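Local coordinates for cell envelope-related transcriptional attenuator domain-containing protein (Streptococcus agalactiae, PDB 3OKZ) that is of unknown function but probably takes part in attaching glycopolymers to the cell wall, at residues T17-S21 and K276-K280; K8-H12 and M217-I221; I50-K56 and A233-L238. All coordinates share one frame. Residue numbers count along the deposited sequence, not the author numbering.

Interaction 1 of 3, residues T17-S21 and K276-K280; sequences TKPFS and KELDK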
loop_
_atom_site.group_PDB
_atom_site.type_symbol
_atom_site.label_atom_id
_atom_site.label_comp_id
_atom_site.label_asym_id
_atom_site.label_seq_id
_atom_site.Cartn_x
_atom_site.Cartn_y
_atom_site.Cartn_z
ATOM N N THR A 17 -22.772 3.893 -2.565
ATOM C CA THR A 17 -22.069 5.081 -2.110
ATOM C C THR A 17 -21.758 5.048 -0.613
ATOM O O THR A 17 -21.901 6.060 0.090
ATOM C CB THR A 17 -22.873 6.355 -2.417
ATOM O OG1 THR A 17 -23.513 6.223 -3.692
ATOM C CG2 THR A 17 -21.938 7.564 -2.469
ATOM N N LYS A 18 -21.325 3.879 -0.141
ATOM C CA LYS A 18 -20.972 3.655 1.261
ATOM C C LYS A 18 -19.444 3.721 1.410
ATOM O O LYS A 18 -18.711 3.306 0.506
ATOM C CB LYS A 18 -21.483 2.277 1.695
ATOM C CG LYS A 18 -21.257 1.942 3.161
ATOM C CD LYS A 18 -22.067 2.847 4.098
ATOM C CE LYS A 18 -21.644 2.659 5.559
ATOM N NZ LYS A 18 -22.224 3.684 6.478
ATOM N N PRO A 19 -18.944 4.252 2.545
ATOM C CA PRO A 19 -17.499 4.359 2.789
ATOM C C PRO A 19 -16.831 3.010 2.551
ATOM O O PRO A 19 -17.413 1.965 2.849
ATOM C CB PRO A 19 -17.428 4.768 4.253
ATOM C CG PRO A 19 -18.657 5.568 4.432
ATOM C CD PRO A 19 -19.694 4.756 3.707
ATOM N N PHE A 20 -15.614 3.006 2.024
ATOM C CA PHE A 20 -14.997 1.719 1.792
ATOM C C PHE A 20 -13.492 1.692 1.964
ATOM O O PHE A 20 -12.849 2.733 2.092
ATOM C CB PHE A 20 -15.384 1.217 0.410
ATOM C CG PHE A 20 -14.780 2.008 -0.712
ATOM C CD1 PHE A 20 -13.576 1.611 -1.292
ATOM C CD2 PHE A 20 -15.419 3.149 -1.202
ATOM C CE1 PHE A 20 -13.021 2.336 -2.348
ATOM C CE2 PHE A 20 -14.867 3.881 -2.262
ATOM C CZ PHE A 20 -13.670 3.475 -2.834
ATOM N N SER A 21 -12.952 0.473 1.991
ATOM C CA SER A 21 -11.522 0.253 2.142
ATOM C C SER A 21 -11.006 -0.516 0.954
ATOM O O SER A 21 -11.628 -1.473 0.494
ATOM C CB SER A 21 -11.210 -0.537 3.415
ATOM O OG SER A 21 -11.660 -1.884 3.343
ATOM N N LYS A 276 -13.245 3.403 12.492
ATOM C CA LYS A 276 -14.095 4.579 12.593
ATOM C C LYS A 276 -14.342 5.161 11.200
ATOM O O LYS A 276 -15.414 5.698 10.928
ATOM C CB LYS A 276 -13.451 5.645 13.479
ATOM C CG LYS A 276 -14.264 6.938 13.549
ATOM C CD LYS A 276 -13.498 8.092 14.199
ATOM C CE LYS A 276 -13.130 7.801 15.650
ATOM N NZ LYS A 276 -12.400 8.934 16.291
ATOM N N GLU A 277 -13.347 5.049 10.320
ATOM C CA GLU A 277 -13.453 5.568 8.954
ATOM C C GLU A 277 -14.467 4.808 8.112
ATOM O O GLU A 277 -15.219 5.413 7.345
ATOM C CB GLU A 277 -12.098 5.503 8.243
ATOM C CG GLU A 277 -11.044 6.393 8.841
ATOM C CD GLU A 277 -11.537 7.806 9.018
ATOM O OE1 GLU A 277 -12.252 8.297 8.116
ATOM O OE2 GLU A 277 -11.205 8.428 10.052
ATOM N N LEU A 278 -14.474 3.483 8.238
ATOM C CA LEU A 278 -15.401 2.676 7.454
ATOM C C LEU A 278 -16.744 2.494 8.154
ATOM O O LEU A 278 -17.559 1.658 7.739
ATOM C CB LEU A 278 -14.800 1.299 7.144
ATOM C CG LEU A 278 -13.540 1.175 6.278
ATOM C CD1 LEU A 278 -13.361 2.425 5.408
ATOM C CD2 LEU A 278 -12.336 0.964 7.168
ATOM N N ASP A 279 -16.981 3.288 9.199
ATOM C CA ASP A 279 -18.229 3.193 9.954
ATOM C C ASP A 279 -18.382 1.775 10.504
ATOM O O ASP A 279 -19.390 1.100 10.260
ATOM C CB ASP A 279 -19.446 3.528 9.075
ATOM C CG ASP A 279 -19.698 5.030 8.950
ATOM O OD1 ASP A 279 -19.249 5.798 9.827
ATOM O OD2 ASP A 279 -20.370 5.442 7.976
ATOM N N LYS A 280 -17.360 1.322 11.223
ATOM C CA LYS A 280 -17.370 -0.002 11.839
ATOM C C LYS A 280 -17.183 0.168 13.337
ATOM O O LYS A 280 -16.563 1.122 13.790
ATOM C CB LYS A 280 -16.242 -0.865 11.284
ATOM C CG LYS A 280 -16.446 -1.290 9.852
ATOM C CD LYS A 280 -15.165 -1.870 9.269
ATOM C CE LYS A 280 -15.391 -2.393 7.870
ATOM N NZ LYS A 280 -16.303 -3.560 7.876
#
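This is a buried packing contact, edged by a salt bridge, between the start of interior strand 20-28 and the C-terminal end of helix 264-277. Pro19 and Leu278 lie at its middle, with their CA atoms 5.4 Å apart. Pro19 points its CB toward the helix end, and this CB lies 3.9 Å from Glu277 O and 4.3 Å from Leu278 CA. Leu278 is the first residue to leave helical geometry. Its CD1 reaches the strand backbone, 3.4 Å from Phe20 O and 4.0 Å from Ser21 N. Asp279 has positive phi (58°) and is the C-prime residue of a Schellman motif that ends the helix; its N to Lys276 O bond is weak, at 3.4 Å. That turn points Asp279 toward the loop leading into the strand. Its OD2 forms a salt bridge with Lys18 NZ at 3.0 Å and sits 3.9 Å from Pro19 CG. The same OD2 also makes its stronger salt bridge, to Lys53 NZ. Phe20 points the other way, where its ring meets Tyr234 edge-to-face. Strand 41-51 lies beside the contact: Phe20 pairs with Ile50 through the backbone, Asn51 ND2 bonds to Glu277 O, and Leu278 also touches Thr49.

Interaction 2 of 3, residues K8-H12 and M217-I221; sequences KSKSH and MQTNI
Asn220 extends its side-chain amide over the backbone between Lys8 and Ser9. Chi1 is t (-159°) and chi2 is near 180°, so the amide reaches well out from the chain. ND2 lies 3.1 Å from Lys8 C and 3.2 Å from Lys8 CB. Ser9 N is 3.3 Å from Asn220 ND2, but both are donors. Lys8 O is 3.2 Å from Asn220 ND2 at a poor angle. The Asn220 amide is thus packed against the backbone here, not clearly bonded to it. The register is set by Ser9 and Asn220, whose CA atoms are 5.7 Å apart. Residues 8-12 have no regular structure. Ser9 is extended (-103/91), and its CB points toward the other segment. Residues 217-219 form an edge strand of the mixed sheet, antiparallel to strand 111-116, with residue 217 a selenomethionine. The strand then turns at Asn220 (-80/-15). Thr219 OG1 accepts from Ile221 N at 2.7 Å, which makes an ST turn. The N-terminal segment thus lies against the surface end of this edge strand. Lys8 bends along its length (chi1 m, then p, p, p) and runs toward Gln218. Lys10 starts away from the strand, but its NZ returns to 4.2 Å from Asn220 OD1. The same NZ makes a weak 3.4 Å hydrogen bond to Lys8 O. Farther along, Ser11 OG is bonded to Asp110.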
loop_
_atom_site.group_PDB
_atom_site.type_symbol
_atom_site.label_atom_id
_atom_site.label_comp_id
_atom_site.label_asym_id
_atom_site.label_seq_id
_atom_site.Cartn_x
_atom_site.Cartn_y
_atom_site.Cartn_z
ATOM N N LYS A 8 -15.072 -10.058 -8.522
ATOM C CA LYS A 8 -14.606 -10.822 -7.330
ATOM C C LYS A 8 -14.859 -10.034 -6.049
ATOM O O LYS A 8 -14.369 -10.402 -4.979
ATOM C CB LYS A 8 -13.103 -11.138 -7.431
ATOM C CG LYS A 8 -12.719 -12.205 -8.448
ATOM C CD LYS A 8 -12.926 -11.738 -9.882
ATOM C CE LYS A 8 -11.991 -10.591 -10.255
ATOM N NZ LYS A 8 -10.557 -10.994 -10.296
ATOM N N SER A 9 -15.621 -8.952 -6.148
ATOM C CA SER A 9 -15.890 -8.140 -4.972
ATOM C C SER A 9 -17.271 -8.343 -4.393
ATOM O O SER A 9 -18.217 -7.657 -4.776
ATOM C CB SER A 9 -15.710 -6.658 -5.282
ATOM O OG SER A 9 -16.108 -5.879 -4.165
ATOM N N LYS A 10 -17.382 -9.277 -3.457
ATOM C CA LYS A 10 -18.654 -9.548 -2.809
ATOM C C LYS A 10 -19.052 -8.379 -1.908
ATOM O O LYS A 10 -19.693 -8.564 -0.870
ATOM C CB LYS A 10 -18.574 -10.855 -2.005
ATOM C CG LYS A 10 -17.187 -11.238 -1.475
ATOM C CD LYS A 10 -16.672 -10.308 -0.371
ATOM C CE LYS A 10 -15.929 -9.091 -0.927
ATOM N NZ LYS A 10 -14.720 -9.473 -1.718
ATOM N N SER A 11 -18.658 -7.174 -2.317
ATOM C CA SER A 11 -18.967 -5.952 -1.579
ATOM C C SER A 11 -19.720 -5.033 -2.523
ATOM O O SER A 11 -19.455 -5.025 -3.722
ATOM C CB SER A 11 -17.682 -5.262 -1.109
ATOM O OG SER A 11 -17.966 -4.079 -0.381
ATOM N N HIS A 12 -20.654 -4.256 -1.987
ATOM C CA HIS A 12 -21.435 -3.354 -2.820
ATOM C C HIS A 12 -21.295 -1.907 -2.380
ATOM O O HIS A 12 -22.047 -1.045 -2.825
ATOM C CB HIS A 12 -22.911 -3.764 -2.790
ATOM C CG HIS A 12 -23.152 -5.169 -3.248
ATOM N ND1 HIS A 12 -22.843 -5.601 -4.520
ATOM C CD2 HIS A 12 -23.650 -6.247 -2.597
ATOM C CE1 HIS A 12 -23.139 -6.883 -4.634
ATOM N NE2 HIS A 12 -23.630 -7.300 -3.480
HETATM N N MSE A 217 -2.369 -3.138 -14.321
HETATM C CA MSE A 217 -2.999 -2.986 -13.016
HETATM C C MSE A 217 -4.237 -3.859 -13.028
HETATM O O MSE A 217 -4.973 -3.886 -14.011
HETATM C CB MSE A 217 -3.359 -1.521 -12.747
HETATM C CG MSE A 217 -4.644 -1.029 -13.385
HETATM SE SE MSE A 217 -6.107 -0.860 -12.115
HETATM C CE MSE A 217 -7.261 -2.243 -12.822
ATOM N N GLN A 218 -4.441 -4.594 -11.939
ATOM C CA GLN A 218 -5.577 -5.503 -11.807
ATOM C C GLN A 218 -6.374 -5.164 -10.544
ATOM O O GLN A 218 -5.826 -5.116 -9.441
ATOM C CB GLN A 218 -5.070 -6.951 -11.760
ATOM C CG GLN A 218 -6.138 -8.022 -11.926
ATOM C CD GLN A 218 -6.639 -8.584 -10.603
ATOM O OE1 GLN A 218 -7.508 -9.462 -10.577
ATOM N NE2 GLN A 218 -6.091 -8.086 -9.498
ATOM N N THR A 219 -7.669 -4.920 -10.711
ATOM C CA THR A 219 -8.511 -4.571 -9.578
ATOM C C THR A 219 -9.647 -5.533 -9.272
ATOM O O THR A 219 -10.120 -6.278 -10.129
ATOM C CB THR A 219 -9.128 -3.170 -9.735
ATOM O OG1 THR A 219 -10.069 -2.958 -8.681
ATOM C CG2 THR A 219 -9.842 -3.033 -11.071
ATOM N N ASN A 220 -10.071 -5.481 -8.018
ATOM C CA ASN A 220 -11.152 -6.294 -7.492
ATOM C C ASN A 220 -12.469 -5.637 -7.922
ATOM O O ASN A 220 -13.543 -6.233 -7.849
ATOM C CB ASN A 220 -11.058 -6.299 -5.967
ATOM C CG ASN A 220 -11.766 -7.459 -5.354
ATOM O OD1 ASN A 220 -11.802 -7.599 -4.135
ATOM N ND2 ASN A 220 -12.333 -8.315 -6.193
ATOM N N ILE A 221 -12.360 -4.392 -8.364
ATOM C CA ILE A 221 -13.501 -3.608 -8.799
ATOM C C ILE A 221 -14.111 -4.120 -10.094
ATOM O O ILE A 221 -13.458 -4.824 -10.865
ATOM C CB ILE A 221 -13.085 -2.140 -8.980
ATOM C CG1 ILE A 221 -12.666 -1.558 -7.622
ATOM C CG2 ILE A 221 -14.230 -1.332 -9.582
ATOM C CD1 ILE A 221 -12.201 -0.109 -7.683
#

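Interaction 3 of 3, residues I50-K56 and A233-L238; sequences INPKTNK and AYKDSL
Ile50 CG2 packs 3.6 Å from Tyr234 CD2 and 3.7 Å from Ser237 CB. Ile50 (chi1 m) points toward the other segment, and its CG1 is 4.4 Å from Leu238 CD2. Pro52 widens the apolar patch, with CD 3.7 Å from Tyr234 CE2. Tyr234 takes chi1 m, and its OH bonds to Lys18 O. Nearest CA pairs are Pro52-Tyr234 at 5.4 Å and Asn55-Ser237 at 4.5 Å. Residues 52-55 connect strands 41-51 and 56-62 as a beta hairpin. Asn55 has positive phi (56/58), and Asn55 and Lys56 both face Asn51 in a G1 beta bulge. Asn51 N donates to Lys56 O at 3.1 Å. Asn51 OD1 accepts from Thr54 N at 2.8 Å in an Asx motif, although the modelled place of OD1 is less sure. The opposing loop enters a 3-10 turn at Ser237 and leads to strand 241-252; Leu238 N donates to Tyr234 O at 3.3 Å. Ser237 OG gives a weak 3.4 Å hydrogen bond to Asn51 O. At the polar edge Asn55 OD1 lies 3.6 Å from Asp236 CB.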
loop_
_atom_site.group_PDB
_atom_site.type_symbol
_atom_site.label_atom_id
_atom_site.label_comp_id
_atom_site.label_asym_id
_atom_site.label_seq_id
_atom_site.Cartn_x
_atom_site.Cartn_y
_atom_site.Cartn_z
ATOM N N ILE A 50 -11.985 5.577 2.236
ATOM C CA ILE A 50 -12.675 6.660 1.525
ATOM C C ILE A 50 -14.089 6.710 2.084
ATOM O O ILE A 50 -14.813 5.708 2.050
ATOM C CB ILE A 50 -12.784 6.411 -0.005
ATOM C CG1 ILE A 50 -11.406 6.145 -0.608
ATOM C CG2 ILE A 50 -13.408 7.624 -0.680
ATOM C CD1 ILE A 50 -11.314 4.819 -1.338
ATOM N N ASN A 51 -14.474 7.864 2.620
ATOM C CA ASN A 51 -15.806 8.027 3.191
ATOM C C ASN A 51 -16.509 9.174 2.487
ATOM O O ASN A 51 -16.275 10.346 2.798
ATOM C CB ASN A 51 -15.715 8.328 4.680
ATOM C CG ASN A 51 -17.063 8.304 5.350
ATOM O OD1 ASN A 51 -17.997 8.965 4.908
ATOM N ND2 ASN A 51 -17.173 7.539 6.426
ATOM N N PRO A 52 -17.394 8.851 1.535
ATOM C CA PRO A 52 -18.136 9.857 0.768
ATOM C C PRO A 52 -18.940 10.791 1.662
ATOM O O PRO A 52 -19.153 11.965 1.342
ATOM C CB PRO A 52 -19.017 9.003 -0.133
ATOM C CG PRO A 52 -19.304 7.809 0.728
ATOM C CD PRO A 52 -17.938 7.502 1.292
ATOM N N LYS A 53 -19.367 10.246 2.794
ATOM C CA LYS A 53 -20.166 10.964 3.774
ATOM C C LYS A 53 -19.354 12.059 4.471
ATOM O O LYS A 53 -19.571 13.247 4.226
ATOM C CB LYS A 53 -20.705 9.949 4.791
ATOM C CG LYS A 53 -21.903 10.384 5.601
ATOM C CD LYS A 53 -22.430 9.222 6.434
ATOM C CE LYS A 53 -21.374 8.691 7.396
ATOM N NZ LYS A 53 -21.884 7.572 8.236
ATOM N N THR A 54 -18.415 11.655 5.327
ATOM C CA THR A 54 -17.574 12.593 6.070
ATOM C C THR A 54 -16.652 13.362 5.140
ATOM O O THR A 54 -15.926 14.265 5.579
ATOM C CB THR A 54 -16.687 11.880 7.081
ATOM O OG1 THR A 54 -15.641 11.181 6.386
ATOM C CG2 THR A 54 -17.508 10.900 7.901
ATOM N N ASN A 55 -16.661 12.974 3.865
ATOM C CA ASN A 55 -15.849 13.629 2.845
ATOM C C ASN A 55 -14.358 13.627 3.212
ATOM O O ASN A 55 -13.729 14.682 3.301
ATOM C CB ASN A 55 -16.344 15.065 2.674
ATOM C CG ASN A 55 -15.995 15.639 1.335
ATOM O OD1 ASN A 55 -16.383 15.100 0.302
ATOM N ND2 ASN A 55 -15.262 16.745 1.337
ATOM N N LYS A 56 -13.791 12.442 3.419
ATOM C CA LYS A 56 -12.390 12.353 3.801
ATOM C C LYS A 56 -11.734 11.053 3.357
ATOM O O LYS A 56 -12.407 10.064 3.066
ATOM C CB LYS A 56 -12.272 12.506 5.320
ATOM C CG LYS A 56 -10.838 12.488 5.861
ATOM C CD LYS A 56 -10.798 12.797 7.368
ATOM C CE LYS A 56 -11.652 11.825 8.185
ATOM N NZ LYS A 56 -11.674 12.129 9.648
ATOM N N ALA A 233 -18.718 9.663 -7.328
ATOM C CA ALA A 233 -19.314 9.996 -6.054
ATOM C C ALA A 233 -18.252 10.165 -4.977
ATOM O O ALA A 233 -18.518 10.786 -3.946
ATOM C CB ALA A 233 -20.310 8.922 -5.644
ATOM N N TYR A 234 -17.049 9.630 -5.206
ATOM C CA TYR A 234 -15.987 9.742 -4.202
ATOM C C TYR A 234 -14.867 10.722 -4.575
ATOM O O TYR A 234 -13.925 10.938 -3.800
ATOM C CB TYR A 234 -15.387 8.367 -3.913
ATOM C CG TYR A 234 -16.393 7.288 -3.555
ATOM C CD1 TYR A 234 -17.161 6.672 -4.539
ATOM C CD2 TYR A 234 -16.541 6.850 -2.234
ATOM C CE1 TYR A 234 -18.052 5.634 -4.227
ATOM C CE2 TYR A 234 -17.427 5.817 -1.907
ATOM C CZ TYR A 234 -18.177 5.209 -2.913
ATOM O OH TYR A 234 -19.027 4.160 -2.615
ATOM N N LYS A 235 -14.990 11.326 -5.755
ATOM C CA LYS A 235 -14.001 12.282 -6.257
ATOM C C LYS A 235 -13.744 13.443 -5.299
ATOM O O LYS A 235 -12.627 13.949 -5.214
ATOM C CB LYS A 235 -14.438 12.832 -7.628
ATOM C CG LYS A 235 -13.575 13.992 -8.143
ATOM C CD LYS A 235 -14.324 14.829 -9.163
ATOM C CE LYS A 235 -13.840 16.274 -9.172
ATOM N NZ LYS A 235 -12.484 16.447 -9.774
ATOM N N ASP A 236 -14.774 13.874 -4.582
ATOM C CA ASP A 236 -14.619 14.983 -3.645
ATOM C C ASP A 236 -13.861 14.511 -2.416
ATOM O O ASP A 236 -13.090 15.261 -1.824
ATOM C CB ASP A 236 -15.989 15.523 -3.229
ATOM C CG ASP A 236 -16.942 15.640 -4.398
ATOM O OD1 ASP A 236 -17.320 14.588 -4.961
ATOM O OD2 ASP A 236 -17.303 16.778 -4.761
ATOM N N SER A 237 -14.095 13.258 -2.041
ATOM C CA SER A 237 -13.456 12.665 -0.874
ATOM C C SER A 237 -11.946 12.628 -1.019
ATOM O O SER A 237 -11.210 12.765 -0.037
ATOM C CB SER A 237 -13.978 11.243 -0.646
ATOM O OG SER A 237 -15.351 11.267 -0.294
ATOM N N LEU A 238 -11.483 12.446 -2.250
ATOM C CA LEU A 238 -10.055 12.382 -2.516
ATOM C C LEU A 238 -9.389 13.750 -2.346
ATOM O O LEU A 238 -8.167 13.867 -2.389
ATOM C CB LEU A 238 -9.838 11.842 -3.930
ATOM C CG LEU A 238 -10.635 10.558 -4.215
ATOM C CD1 LEU A 238 -10.425 10.106 -5.655
ATOM C CD2 LEU A 238 -10.216 9.467 -3.237
#

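Interactions 1 and 3 are neighbours, with centres about 10 Å apart, and they touch directly. Strands 20-28 and 41-51 join them: Phe20 N lies 2.8 Å from Ile50 O, a probable hydrogen bond. Lys53 NZ also forms a salt bridge to Asp279 OD2 at 2.6 Å, so this carboxylate ties the 50-56 turn to the helix end of interaction 1. Interaction 1 is buried, while interaction 3 is partly buried; both combine an apolar centre with a polar edge. Interaction 2 lies at the surface and is mainly polar, without an apolar centre. It touches neither of the others, and its centre is about 16 Å from that of interaction 1. All three reach the same mixed sheet, interaction 2 through edge strand 217-219.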